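PDB 2IVF: ethylbenzene dehydrogenase beta-subunit from Aromatoleum aromaticum, which is an iron-sulfur protein of the 4Fe-4S dicluster type, holding three SF4 clusters and one F3S cluster in a complex of three chains. Local coordinates for residues F95-K100 and F113-K118; T87-G92 and S117-K122; K252-A257 and G325-D330; Y272-G277 and R308-L313. All blocks are in the same frame, centred on the assembly; numbering follows the deposited sequence.

Contact 1: F95-K100 and F113-K118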
loop_
_atom_site.group_PDB
_atom_site.type_symbol
_atom_site.label_atom_id
_atom_site.label_comp_id
_atom_site.label_asym_id
_atom_site.label_seq_id
_atom_site.Cartn_x
_atom_site.Cartn_y
_atom_site.Cartn_z
ATOM N N PHE B 95 10.794 -4.775 14.279
ATOM C CA PHE B 95 10.188 -6.104 14.336
ATOM C C PHE B 95 11.025 -7.108 13.570
ATOM O O PHE B 95 11.466 -6.837 12.458
ATOM C CB PHE B 95 8.802 -6.109 13.730
ATOM C CG PHE B 95 7.750 -5.411 14.546
ATOM C CD1 PHE B 95 7.979 -4.967 15.838
ATOM C CD2 PHE B 95 6.490 -5.211 13.992
ATOM C CE1 PHE B 95 7.002 -4.333 16.541
ATOM C CE2 PHE B 95 5.517 -4.565 14.717
ATOM C CZ PHE B 95 5.782 -4.144 15.975
ATOM N N GLN B 96 11.251 -8.252 14.184
ATOM C CA GLN B 96 11.906 -9.379 13.529
ATOM C C GLN B 96 10.807 -10.320 13.072
ATOM O O GLN B 96 9.776 -10.456 13.739
ATOM C CB GLN B 96 12.791 -10.062 14.519
ATOM C CG GLN B 96 13.757 -9.038 15.231
ATOM C CD GLN B 96 14.740 -8.484 14.242
ATOM O OE1 GLN B 96 15.503 -9.239 13.634
ATOM N NE2 GLN B 96 14.720 -7.169 14.033
ATOM N N PHE B 97 11.048 -11.013 11.972
ATOM C CA PHE B 97 10.046 -11.913 11.404
ATOM C C PHE B 97 10.596 -13.305 11.298
ATOM O O PHE B 97 11.783 -13.501 11.453
ATOM C CB PHE B 97 9.576 -11.374 10.073
ATOM C CG PHE B 97 8.744 -10.128 10.217
ATOM C CD1 PHE B 97 7.388 -10.216 10.384
ATOM C CD2 PHE B 97 9.329 -8.876 10.248
ATOM C CE1 PHE B 97 6.621 -9.073 10.567
ATOM C CE2 PHE B 97 8.567 -7.763 10.420
ATOM C CZ PHE B 97 7.200 -7.867 10.587
ATOM N N ASN B 98 9.736 -14.292 11.055
ATOM C CA ASN B 98 10.122 -15.690 11.220
ATOM C C ASN B 98 9.967 -16.516 9.955
ATOM O O ASN B 98 9.451 -17.631 9.973
ATOM C CB ASN B 98 9.311 -16.300 12.370
ATOM C CG ASN B 98 7.838 -16.284 12.116
ATOM O OD1 ASN B 98 7.316 -15.368 11.468
ATOM N ND2 ASN B 98 7.140 -17.290 12.631
ATOM N N HIS B 99 10.487 -15.987 8.839
ATOM C CA HIS B 99 10.364 -16.659 7.553
ATOM C C HIS B 99 10.803 -18.110 7.582
ATOM O O HIS B 99 10.032 -18.995 7.191
ATOM C CB HIS B 99 11.194 -15.958 6.473
ATOM C CG HIS B 99 10.876 -14.519 6.280
ATOM N ND1 HIS B 99 11.360 -13.538 7.116
ATOM C CD2 HIS B 99 10.172 -13.887 5.317
ATOM C CE1 HIS B 99 10.954 -12.362 6.677
ATOM N NE2 HIS B 99 10.219 -12.550 5.595
ATOM N N LYS B 100 12.043 -18.368 8.061
ATOM C CA LYS B 100 12.571 -19.746 8.110
ATOM C C LYS B 100 11.630 -20.680 8.868
ATOM O O LYS B 100 11.316 -21.763 8.397
ATOM C CB LYS B 100 13.977 -19.822 8.763
ATOM C CG LYS B 100 14.673 -21.207 8.588
ATOM C CD LYS B 100 16.104 -21.282 9.217
ATOM C CE LYS B 100 16.537 -22.687 9.500
ATOM N NZ LYS B 100 17.926 -22.765 10.140
ATOM N N PHE B 113 3.457 -16.683 10.097
ATOM C CA PHE B 113 4.318 -15.539 9.902
ATOM C C PHE B 113 3.874 -14.378 10.779
ATOM O O PHE B 113 2.728 -13.941 10.694
ATOM C CB PHE B 113 4.261 -15.117 8.403
ATOM C CG PHE B 113 5.281 -14.087 8.039
ATOM C CD1 PHE B 113 6.609 -14.460 7.838
ATOM C CD2 PHE B 113 4.941 -12.754 7.958
ATOM C CE1 PHE B 113 7.539 -13.517 7.503
ATOM C CE2 PHE B 113 5.891 -11.793 7.645
ATOM C CZ PHE B 113 7.201 -12.185 7.419
ATOM N N HIS B 114 4.770 -13.877 11.635
ATOM C CA HIS B 114 4.363 -12.867 12.547
ATOM C C HIS B 114 5.582 -12.131 13.090
ATOM O O HIS B 114 6.706 -12.632 12.994
ATOM C CB HIS B 114 3.584 -13.547 13.675
ATOM C CG HIS B 114 4.458 -14.269 14.631
ATOM N ND1 HIS B 114 5.222 -13.618 15.580
ATOM C CD2 HIS B 114 4.716 -15.588 14.773
ATOM C CE1 HIS B 114 5.900 -14.515 16.275
ATOM N NE2 HIS B 114 5.614 -15.717 15.803
ATOM N N PRO B 115 5.375 -10.920 13.606
ATOM C CA PRO B 115 6.471 -10.141 14.181
ATOM C C PRO B 115 6.838 -10.532 15.582
ATOM O O PRO B 115 6.010 -11.123 16.303
ATOM C CB PRO B 115 5.912 -8.714 14.176
ATOM C CG PRO B 115 4.443 -8.923 14.364
ATOM C CD PRO B 115 4.110 -10.158 13.611
ATOM N N THR B 116 8.073 -10.193 15.954
ATOM C CA THR B 116 8.605 -10.391 17.295
ATOM C C THR B 116 9.314 -9.060 17.609
ATOM O O THR B 116 10.057 -8.552 16.779
ATOM C CB THR B 116 9.624 -11.533 17.339
ATOM O OG1 THR B 116 9.001 -12.758 16.941
ATOM C CG2 THR B 116 10.238 -11.721 18.743
ATOM N N SER B 117 9.078 -8.514 18.801
ATOM C CA SER B 117 9.749 -7.282 19.231
ATOM C C SER B 117 11.241 -7.499 19.376
ATOM O O SER B 117 11.678 -8.492 19.949
ATOM C CB SER B 117 9.173 -6.765 20.567
ATOM O OG SER B 117 10.031 -5.770 21.145
ATOM N N LYS B 118 12.022 -6.535 18.894
ATOM C CA LYS B 118 13.451 -6.562 19.091
ATOM C C LYS B 118 13.819 -6.170 20.539
ATOM O O LYS B 118 14.896 -6.471 21.006
ATOM C CB LYS B 118 14.177 -5.654 18.096
ATOM C CG LYS B 118 15.634 -6.085 17.892
ATOM C CD LYS B 118 16.351 -5.384 16.727
ATOM C CE LYS B 118 17.701 -6.056 16.468
ATOM N NZ LYS B 118 18.546 -5.348 15.444
#
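Asn-98 puts CG between its backbone N and carbonyl carbon (chi1 61°), while CG of Phe-113 stands anti to its own N (chi1 -171°); these torsions bring amide and ring against the opposite segment. OD1 of Asn-98 accepts from His-114 N at 3.0 Å, with the donor tilted 25° from the amide carbonyl plane. The amide carbon CG lies over one face of the His-114 imidazole, and ND2 is engaged outside the contact by Glu-101 and the carbonyl of His-112.

Phe-113 forms an aromatic cluster with Phe-97 and His-99. Its edge points at the face of His-99 in a T-shaped pair, Phe-113 CE1 sitting 3.4 Å above the centre of the imidazole. Against Phe-97 the ring planes are almost parallel, but with centroids 5.2 Å apart the overlap is slight; CD1 of Phe-97 is 3.5 Å from CE2 of Phe-113. Pro-115 CB continues the apolar row, 3.6 Å from Phe-95 CD2. Farther along, Gln-96 and Thr-116 form one antiparallel hydrogen-bonded pair: Gln-96 N to Thr-116 O is 2.9 Å and nearly straight, whereas Thr-116 N to Gln-96 O, at 2.8 Å, is more bent.

His-99 NE2 bonds to the carbonyl of Thr-860 of the alpha-subunit, whose Leu-859 packs on Phe-113. The contact joins the chain entering helix 99-104 to the loop after it, its aromatic side chains packed against that subunit.

Contact 2: T87-G92 and S117-K122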
loop_
_atom_site.group_PDB
_atom_site.type_symbol
_atom_site.label_atom_id
_atom_site.label_comp_id
_atom_site.label_asym_id
_atom_site.label_seq_id
_atom_site.Cartn_x
_atom_site.Cartn_y
_atom_site.Cartn_z
ATOM N N THR B 87 11.777 4.633 24.719
ATOM C CA THR B 87 12.280 3.283 24.659
ATOM C C THR B 87 12.303 2.844 23.199
ATOM O O THR B 87 11.809 3.551 22.309
ATOM C CB THR B 87 11.362 2.360 25.445
ATOM O OG1 THR B 87 10.064 2.459 24.847
ATOM C CG2 THR B 87 11.313 2.733 26.966
ATOM N N LEU B 88 12.899 1.673 22.942
ATOM C CA LEU B 88 12.918 1.088 21.617
ATOM C C LEU B 88 11.497 0.892 21.102
ATOM O O LEU B 88 11.188 1.178 19.926
ATOM C CB LEU B 88 13.619 -0.269 21.635
ATOM C CG LEU B 88 13.691 -1.029 20.306
ATOM C CD1 LEU B 88 14.070 -0.072 19.201
ATOM C CD2 LEU B 88 14.664 -2.221 20.404
ATOM N N ILE B 89 10.635 0.395 21.995
ATOM C CA ILE B 89 9.227 0.196 21.628
ATOM C C ILE B 89 8.569 1.523 21.329
ATOM O O ILE B 89 7.913 1.647 20.296
ATOM C CB ILE B 89 8.431 -0.613 22.685
ATOM C CG1 ILE B 89 8.964 -2.044 22.733
ATOM C CG2 ILE B 89 6.916 -0.695 22.356
ATOM C CD1 ILE B 89 8.587 -2.741 24.000
ATOM N N ASP B 90 8.772 2.525 22.186
ATOM C CA ASP B 90 8.219 3.871 21.933
ATOM C C ASP B 90 8.642 4.350 20.540
ATOM O O ASP B 90 7.883 5.032 19.837
ATOM C CB ASP B 90 8.722 4.910 22.941
ATOM C CG ASP B 90 8.177 4.739 24.331
ATOM O OD1 ASP B 90 7.059 4.223 24.498
ATOM O OD2 ASP B 90 8.883 5.170 25.280
ATOM N N SER B 91 9.874 3.985 20.145
ATOM C CA SER B 91 10.478 4.432 18.927
ATOM C C SER B 91 10.122 3.547 17.751
ATOM O O SER B 91 10.736 3.620 16.688
ATOM C CB SER B 91 11.998 4.528 19.122
ATOM O OG SER B 91 12.271 5.371 20.238
ATOM N N GLY B 92 9.147 2.674 17.952
ATOM C CA GLY B 92 8.579 1.903 16.851
ATOM C C GLY B 92 9.115 0.486 16.733
ATOM O O GLY B 92 8.652 -0.272 15.885
ATOM N N SER B 117 9.078 -8.514 18.801
ATOM C CA SER B 117 9.749 -7.282 19.231
ATOM C C SER B 117 11.241 -7.499 19.376
ATOM O O SER B 117 11.678 -8.492 19.949
ATOM C CB SER B 117 9.173 -6.765 20.567
ATOM O OG SER B 117 10.031 -5.770 21.145
ATOM N N LYS B 118 12.022 -6.535 18.894
ATOM C CA LYS B 118 13.451 -6.562 19.091
ATOM C C LYS B 118 13.819 -6.170 20.539
ATOM O O LYS B 118 14.896 -6.471 21.006
ATOM C CB LYS B 118 14.177 -5.654 18.096
ATOM C CG LYS B 118 15.634 -6.085 17.892
ATOM C CD LYS B 118 16.351 -5.384 16.727
ATOM C CE LYS B 118 17.701 -6.056 16.468
ATOM N NZ LYS B 118 18.546 -5.348 15.444
ATOM N N SER B 119 12.899 -5.527 21.239
ATOM C CA SER B 119 13.119 -5.110 22.611
ATOM C C SER B 119 12.822 -6.230 23.604
ATOM O O SER B 119 13.656 -6.520 24.452
ATOM C CB SER B 119 12.256 -3.873 22.905
ATOM O OG SER B 119 12.482 -3.339 24.199
ATOM N N THR B 120 11.649 -6.845 23.508
ATOM C CA THR B 120 11.231 -7.875 24.450
ATOM C C THR B 120 11.509 -9.298 23.997
ATOM O O THR B 120 11.361 -10.234 24.790
ATOM C CB THR B 120 9.731 -7.856 24.706
ATOM O OG1 THR B 120 9.033 -8.175 23.486
ATOM C CG2 THR B 120 9.268 -6.502 25.253
ATOM N N GLY B 121 11.838 -9.485 22.728
ATOM C CA GLY B 121 11.951 -10.831 22.177
ATOM C C GLY B 121 10.622 -11.579 22.091
ATOM O O GLY B 121 10.611 -12.754 21.772
ATOM N N LYS B 122 9.508 -10.904 22.366
ATOM C CA LYS B 122 8.178 -11.519 22.326
ATOM C C LYS B 122 7.296 -10.830 21.304
ATOM O O LYS B 122 7.724 -9.856 20.681
ATOM C CB LYS B 122 7.530 -11.398 23.694
ATOM C CG LYS B 122 8.451 -11.840 24.827
ATOM C CD LYS B 122 7.726 -11.737 26.156
ATOM C CE LYS B 122 8.671 -11.699 27.351
ATOM N NZ LYS B 122 10.069 -11.953 26.930
HETATM O O HOH W 1 11.597 -0.987 24.729
#
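Two ST motifs face each other here, one beginning at Thr-87 and the other at Ser-117, and the side chains of Leu-88, Ile-89 and Ser-119 fill the interface between them. CB of Ser-119 is the meeting point: Leu-88 CD2 and Ile-89 CG1 each approach it to 3.8 Å. Ile-89 CG1 lies anti to the carbonyl carbon (chi1 -67°), and CD1 beyond it extends to Thr-120 CG2 at 4.0 Å. Direct hydrogen bonds between the segments are absent, and the two sides bury only 190 Å² in total, evidence of a light surface contact.

Each turn is held from within. Asp-90 N donates to Thr-87 OG1 at 3.0 Å, and Thr-87 O is gripped by both Ser-91 N and Ser-91 OG, which reach it from opposite faces of its plane. In the second turn, Ser-117 OG accepts from Thr-120 N and Ser-119 N, the latter also making an ST turn, and is further bonded to Asp-93. Asp-90 OD1 forms a salt bridge with Arg-66, tying the first turn to another part of the chain; Leu-88 N donates to an acidic side chain of a neighbouring subunit.

One water supplies the polar link across the interface: it accepts from Ile-89 N at 3.2 Å and lies 2.6 Å from Ser-119 OG.

Contact 3: K252-A257 and G325-D330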
loop_
_atom_site.group_PDB
_atom_site.type_symbol
_atom_site.label_atom_id
_atom_site.label_comp_id
_atom_site.label_asym_id
_atom_site.label_seq_id
_atom_site.Cartn_x
_atom_site.Cartn_y
_atom_site.Cartn_z
ATOM N N LYS B 252 4.801 32.606 4.879
ATOM C CA LYS B 252 4.974 34.021 5.152
ATOM C C LYS B 252 3.945 34.924 4.510
ATOM O O LYS B 252 3.574 35.921 5.103
ATOM C CB LYS B 252 6.367 34.497 4.731
ATOM C CG LYS B 252 7.533 33.806 5.405
ATOM C CD LYS B 252 7.496 33.887 6.914
ATOM C CE LYS B 252 7.718 35.269 7.399
ATOM N NZ LYS B 252 7.958 35.197 8.879
ATOM N N LYS B 253 3.511 34.628 3.291
ATOM C CA LYS B 253 2.618 35.523 2.551
ATOM C C LYS B 253 1.149 35.178 2.869
ATOM O O LYS B 253 0.435 35.970 3.474
ATOM C CB LYS B 253 2.916 35.441 1.051
ATOM C CG LYS B 253 2.018 36.288 0.072
ATOM C CD LYS B 253 2.443 35.971 -1.402
ATOM C CE LYS B 253 1.644 36.693 -2.439
ATOM N NZ LYS B 253 2.033 36.263 -3.832
ATOM N N TRP B 254 0.721 33.996 2.480
ATOM C CA TRP B 254 -0.628 33.531 2.760
ATOM C C TRP B 254 -0.802 33.125 4.208
ATOM O O TRP B 254 -1.927 33.111 4.722
ATOM C CB TRP B 254 -0.975 32.349 1.848
ATOM C CG TRP B 254 -1.273 32.813 0.498
ATOM C CD1 TRP B 254 -0.396 32.923 -0.533
ATOM C CD2 TRP B 254 -2.542 33.279 0.003
ATOM N NE1 TRP B 254 -1.033 33.437 -1.631
ATOM C CE2 TRP B 254 -2.353 33.667 -1.325
ATOM C CE3 TRP B 254 -3.818 33.418 0.570
ATOM C CZ2 TRP B 254 -3.405 34.172 -2.129
ATOM C CZ3 TRP B 254 -4.860 33.892 -0.227
ATOM C CH2 TRP B 254 -4.647 34.287 -1.553
ATOM N N LYS B 255 0.295 32.710 4.827
ATOM C CA LYS B 255 0.347 32.261 6.223
ATOM C C LYS B 255 -0.656 31.142 6.488
ATOM O O LYS B 255 -1.388 31.182 7.463
ATOM C CB LYS B 255 0.113 33.421 7.190
ATOM C CG LYS B 255 0.908 34.669 6.839
ATOM C CD LYS B 255 0.838 35.777 7.886
ATOM C CE LYS B 255 1.700 37.001 7.463
ATOM N NZ LYS B 255 1.224 37.872 6.262
ATOM N N VAL B 256 -0.661 30.142 5.627
ATOM C CA VAL B 256 -1.602 29.001 5.762
ATOM C C VAL B 256 -0.898 27.746 6.232
ATOM O O VAL B 256 -1.523 26.727 6.458
ATOM C CB VAL B 256 -2.337 28.698 4.419
ATOM C CG1 VAL B 256 -3.337 29.821 4.123
ATOM C CG2 VAL B 256 -1.333 28.497 3.286
ATOM N N ALA B 257 0.430 27.831 6.364
ATOM C CA ALA B 257 1.242 26.712 6.765
ATOM C C ALA B 257 1.749 27.062 8.187
ATOM O O ALA B 257 2.413 28.087 8.390
ATOM C CB ALA B 257 2.374 26.480 5.770
ATOM N N GLY B 325 -10.025 32.465 -9.946
ATOM C CA GLY B 325 -8.623 32.087 -9.696
ATOM C C GLY B 325 -8.204 32.234 -8.228
ATOM O O GLY B 325 -8.912 32.824 -7.404
ATOM N N SER B 326 -7.046 31.686 -7.901
ATOM C CA SER B 326 -6.467 31.839 -6.591
ATOM C C SER B 326 -5.017 31.450 -6.634
ATOM O O SER B 326 -4.691 30.313 -6.940
ATOM C CB SER B 326 -7.211 30.969 -5.564
ATOM O OG SER B 326 -6.489 30.899 -4.361
ATOM N N GLU B 327 -4.126 32.372 -6.322
ATOM C CA GLU B 327 -2.717 31.997 -6.170
ATOM C C GLU B 327 -2.537 30.896 -5.175
ATOM O O GLU B 327 -1.682 30.007 -5.351
ATOM C CB GLU B 327 -1.867 33.188 -5.757
ATOM C CG GLU B 327 -0.415 32.807 -5.516
ATOM C CD GLU B 327 0.427 33.930 -4.932
ATOM O OE1 GLU B 327 -0.060 34.664 -4.065
ATOM O OE2 GLU B 327 1.602 34.053 -5.358
ATOM N N LEU B 328 -3.357 30.909 -4.122
ATOM C CA LEU B 328 -3.180 29.968 -3.050
ATOM C C LEU B 328 -3.489 28.597 -3.550
ATOM O O LEU B 328 -2.723 27.668 -3.331
ATOM C CB LEU B 328 -4.067 30.268 -1.830
ATOM C CG LEU B 328 -3.923 29.231 -0.707
ATOM C CD1 LEU B 328 -2.457 29.123 -0.162
ATOM C CD2 LEU B 328 -4.873 29.533 0.417
ATOM N N MET B 329 -4.619 28.447 -4.223
ATOM C CA MET B 329 -4.949 27.162 -4.781
ATOM C C MET B 329 -3.951 26.724 -5.842
ATOM O O MET B 329 -3.675 25.564 -5.938
ATOM C CB MET B 329 -6.375 27.123 -5.266
ATOM C CG MET B 329 -7.345 27.365 -4.099
ATOM S SD MET B 329 -7.447 25.919 -3.011
ATOM C CE MET B 329 -7.222 26.634 -1.370
ATOM N N ASP B 330 -3.417 27.659 -6.604
ATOM C CA ASP B 330 -2.413 27.326 -7.608
ATOM C C ASP B 330 -1.183 26.728 -6.932
ATOM O O ASP B 330 -0.613 25.727 -7.392
ATOM C CB ASP B 330 -1.996 28.587 -8.357
ATOM C CG ASP B 330 -3.030 29.083 -9.367
ATOM O OD1 ASP B 330 -3.947 28.360 -9.767
ATOM O OD2 ASP B 330 -2.875 30.233 -9.829
#
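Glu-327, in the first turn of helix 327-333, reaches toward Lys-253 of helix 246-253 and the following Trp-254. Glu-327 CB passes Trp-254 CZ2 at 4.1 Å, and CG stands anti to the backbone N (chi1 177°). The extended chain then brings CD to the rim of the indole, near the ring plane. There the two chains meet tip to tip: Lys-253 NZ lies 2.6 Å from Glu-327 OE1 and 2.7 Å from OE2, each oxygen using its syn lone pair, a bidentate salt bridge. Glu-327 OE1 also accepts from Trp-254 NE1 at 2.9 Å. That donor lies above the carboxylate plane by 49°, although the oxygen is close to the plane of the indole. The lysine charge would be expected to favour the ionised carboxylate.

Leu-328, next in the chain, lies over one face of the indole. Leu-328 CB is 3.7 Å from the centroid of the Trp-254 six-membered ring, only 6° off the normal, a CH-pi contact. Ser-326 is the N-cap of helix 327-333: OG accepts from Met-329 N and is also hydrogen-bonded to Glu-316, which touches Trp-254. Deeper in the packing, Leu-328 CD1 meets Val-256 CG2 at 3.7 Å.

Contact 4: Y272-G277 and R308-L313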
loop_
_atom_site.group_PDB
_atom_site.type_symbol
_atom_site.label_atom_id
_atom_site.label_comp_id
_atom_site.label_asym_id
_atom_site.label_seq_id
_atom_site.Cartn_x
_atom_site.Cartn_y
_atom_site.Cartn_z
ATOM N N TYR B 272 2.686 23.279 8.461
ATOM C CA TYR B 272 1.629 22.383 8.056
ATOM C C TYR B 272 0.396 23.171 7.631
ATOM O O TYR B 272 -0.001 24.116 8.296
ATOM C CB TYR B 272 1.238 21.492 9.228
ATOM C CG TYR B 272 2.300 20.508 9.597
ATOM C CD1 TYR B 272 3.317 20.867 10.490
ATOM C CD2 TYR B 272 2.267 19.206 9.119
ATOM C CE1 TYR B 272 4.281 19.955 10.843
ATOM C CE2 TYR B 272 3.244 18.303 9.429
ATOM C CZ TYR B 272 4.243 18.672 10.293
ATOM O OH TYR B 272 5.202 17.768 10.651
ATOM N N VAL B 273 -0.137 22.833 6.464
ATOM C CA VAL B 273 -1.476 23.313 6.040
ATOM C C VAL B 273 -2.483 22.395 6.730
ATOM O O VAL B 273 -2.508 21.165 6.490
ATOM C CB VAL B 273 -1.691 23.281 4.518
ATOM C CG1 VAL B 273 -3.028 23.931 4.166
ATOM C CG2 VAL B 273 -0.518 24.003 3.782
ATOM N N PRO B 274 -3.311 22.973 7.613
ATOM C CA PRO B 274 -4.181 22.111 8.387
ATOM C C PRO B 274 -5.299 21.543 7.510
ATOM O O PRO B 274 -5.696 22.159 6.495
ATOM C CB PRO B 274 -4.724 23.055 9.473
ATOM C CG PRO B 274 -4.732 24.394 8.871
ATOM C CD PRO B 274 -3.487 24.398 7.987
ATOM N N PRO B 275 -5.852 20.400 7.941
ATOM C CA PRO B 275 -6.860 19.724 7.192
ATOM C C PRO B 275 -8.213 20.365 7.326
ATOM O O PRO B 275 -8.660 20.666 8.439
ATOM C CB PRO B 275 -6.869 18.317 7.805
ATOM C CG PRO B 275 -6.522 18.503 9.201
ATOM C CD PRO B 275 -5.558 19.707 9.212
ATOM N N MET B 276 -8.871 20.534 6.201
ATOM C CA MET B 276 -10.257 21.029 6.140
ATOM C C MET B 276 -11.219 19.988 6.717
ATOM O O MET B 276 -12.129 20.338 7.480
ATOM C CB MET B 276 -10.626 21.356 4.692
ATOM C CG MET B 276 -9.844 22.532 4.096
ATOM S SD MET B 276 -10.182 22.763 2.343
ATOM C CE MET B 276 -9.401 21.320 1.596
ATOM N N GLY B 277 -10.986 18.713 6.383
ATOM C CA GLY B 277 -11.822 17.605 6.848
ATOM C C GLY B 277 -13.172 17.561 6.173
ATOM O O GLY B 277 -13.534 18.457 5.415
ATOM N N ARG B 308 -8.549 30.942 11.133
ATOM C CA ARG B 308 -8.275 31.851 10.021
ATOM C C ARG B 308 -7.837 31.057 8.793
ATOM O O ARG B 308 -8.364 31.215 7.688
ATOM C CB ARG B 308 -7.180 32.898 10.414
ATOM C CG ARG B 308 -6.749 33.832 9.210
ATOM C CD ARG B 308 -5.601 34.812 9.505
ATOM N NE ARG B 308 -4.442 34.060 9.903
ATOM C CZ ARG B 308 -3.580 33.466 9.074
ATOM N NH1 ARG B 308 -3.675 33.597 7.744
ATOM N NH2 ARG B 308 -2.601 32.740 9.608
ATOM N N VAL B 309 -6.905 30.151 9.012
ATOM C CA VAL B 309 -6.389 29.388 7.910
ATOM C C VAL B 309 -7.484 28.581 7.216
ATOM O O VAL B 309 -7.571 28.578 5.995
ATOM C CB VAL B 309 -5.264 28.513 8.356
ATOM C CG1 VAL B 309 -4.861 27.546 7.207
ATOM C CG2 VAL B 309 -4.115 29.466 8.835
ATOM N N LEU B 310 -8.331 27.919 7.986
ATOM C CA LEU B 310 -9.383 27.119 7.392
ATOM C C LEU B 310 -10.301 28.019 6.589
ATOM O O LEU B 310 -10.763 27.658 5.484
ATOM C CB LEU B 310 -10.141 26.321 8.479
ATOM C CG LEU B 310 -9.312 25.246 9.201
ATOM C CD1 LEU B 310 -10.147 24.611 10.334
ATOM C CD2 LEU B 310 -8.774 24.165 8.244
ATOM N N ALA B 311 -10.558 29.216 7.117
ATOM C CA ALA B 311 -11.436 30.148 6.445
ATOM C C ALA B 311 -10.833 30.620 5.089
ATOM O O ALA B 311 -11.556 30.769 4.106
ATOM C CB ALA B 311 -11.756 31.308 7.352
ATOM N N VAL B 312 -9.518 30.843 5.088
ATOM C CA VAL B 312 -8.759 31.258 3.897
ATOM C C VAL B 312 -8.824 30.104 2.882
ATOM O O VAL B 312 -9.066 30.331 1.701
ATOM C CB VAL B 312 -7.318 31.594 4.273
ATOM C CG1 VAL B 312 -6.407 31.823 3.000
ATOM C CG2 VAL B 312 -7.278 32.809 5.181
ATOM N N LEU B 313 -8.574 28.877 3.325
ATOM C CA LEU B 313 -8.614 27.736 2.424
ATOM C C LEU B 313 -9.978 27.630 1.760
ATOM O O LEU B 313 -10.067 27.407 0.557
ATOM C CB LEU B 313 -8.312 26.437 3.136
ATOM C CG LEU B 313 -6.862 26.267 3.626
ATOM C CD1 LEU B 313 -6.726 25.098 4.538
ATOM C CD2 LEU B 313 -5.915 26.120 2.421
#
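Leu-313, Leu-310 and Pro-274 account for most of the 282 Å² buried where helix 306-321 packs against the chain leaving strand 270-273. Leu-313 points CD1 into this chain, 3.7 Å from Pro-274 O and 3.9 Å from Val-273 CG1; the same methyl is 4.1 Å from Met-276 CG. A single branch thus spans the end of the strand and the loop after it.

One turn earlier on the helix, Leu-310 places CG anti to its carbonyl carbon (chi1 -66°), and CD2 carries the contact. This methyl approaches Pro-275 O to 3.5 Å and also touches Pro-274 CG and Met-276 CA. Pro-274 turns its ring toward the helix, with CD 3.5 Å from Val-309 CG1 and CG 3.6 Å from the same methyl.

Leu-332 of helix 327-333 packs against both Val-273 and Leu-313, extending the apolar layer. The carbonyl of Pro-274, although beside a leucine methyl, receives a hydrogen bond from Asn-26 ND2, and Asn-26 OD1 accepts from Met-276 N. With no hydrogen bond between the two segments, their fit rests on van der Waals packing of helix side chains against the apolar side chains and carbonyls of the loop, while Asn-26 satisfies polar backbone atoms there.

Overall arrangement
From the N terminus, residues 87-92 open contact 2 and residues 95-100 open contact 1. Contact 1 closes around helix 99-104, and contacts 1 and 2 end on the same stretch of chain, sharing Ser-117 and Lys-118. Both are complete before contact 3 opens at 252-257. Contact 4 then opens at strand 270-273 and closes on helix 306-321, all before helix 327-333 closes contact 3, so contact 4 is nested within contact 3. Contacts 3 and 4 touch, with Lys-255 O 2.9 Å from Arg-308 NH2 in a probable hydrogen bond. The two pairs lie on opposite sides of the chain's centre; contacts 1 and 3 have centres about 46 Å apart.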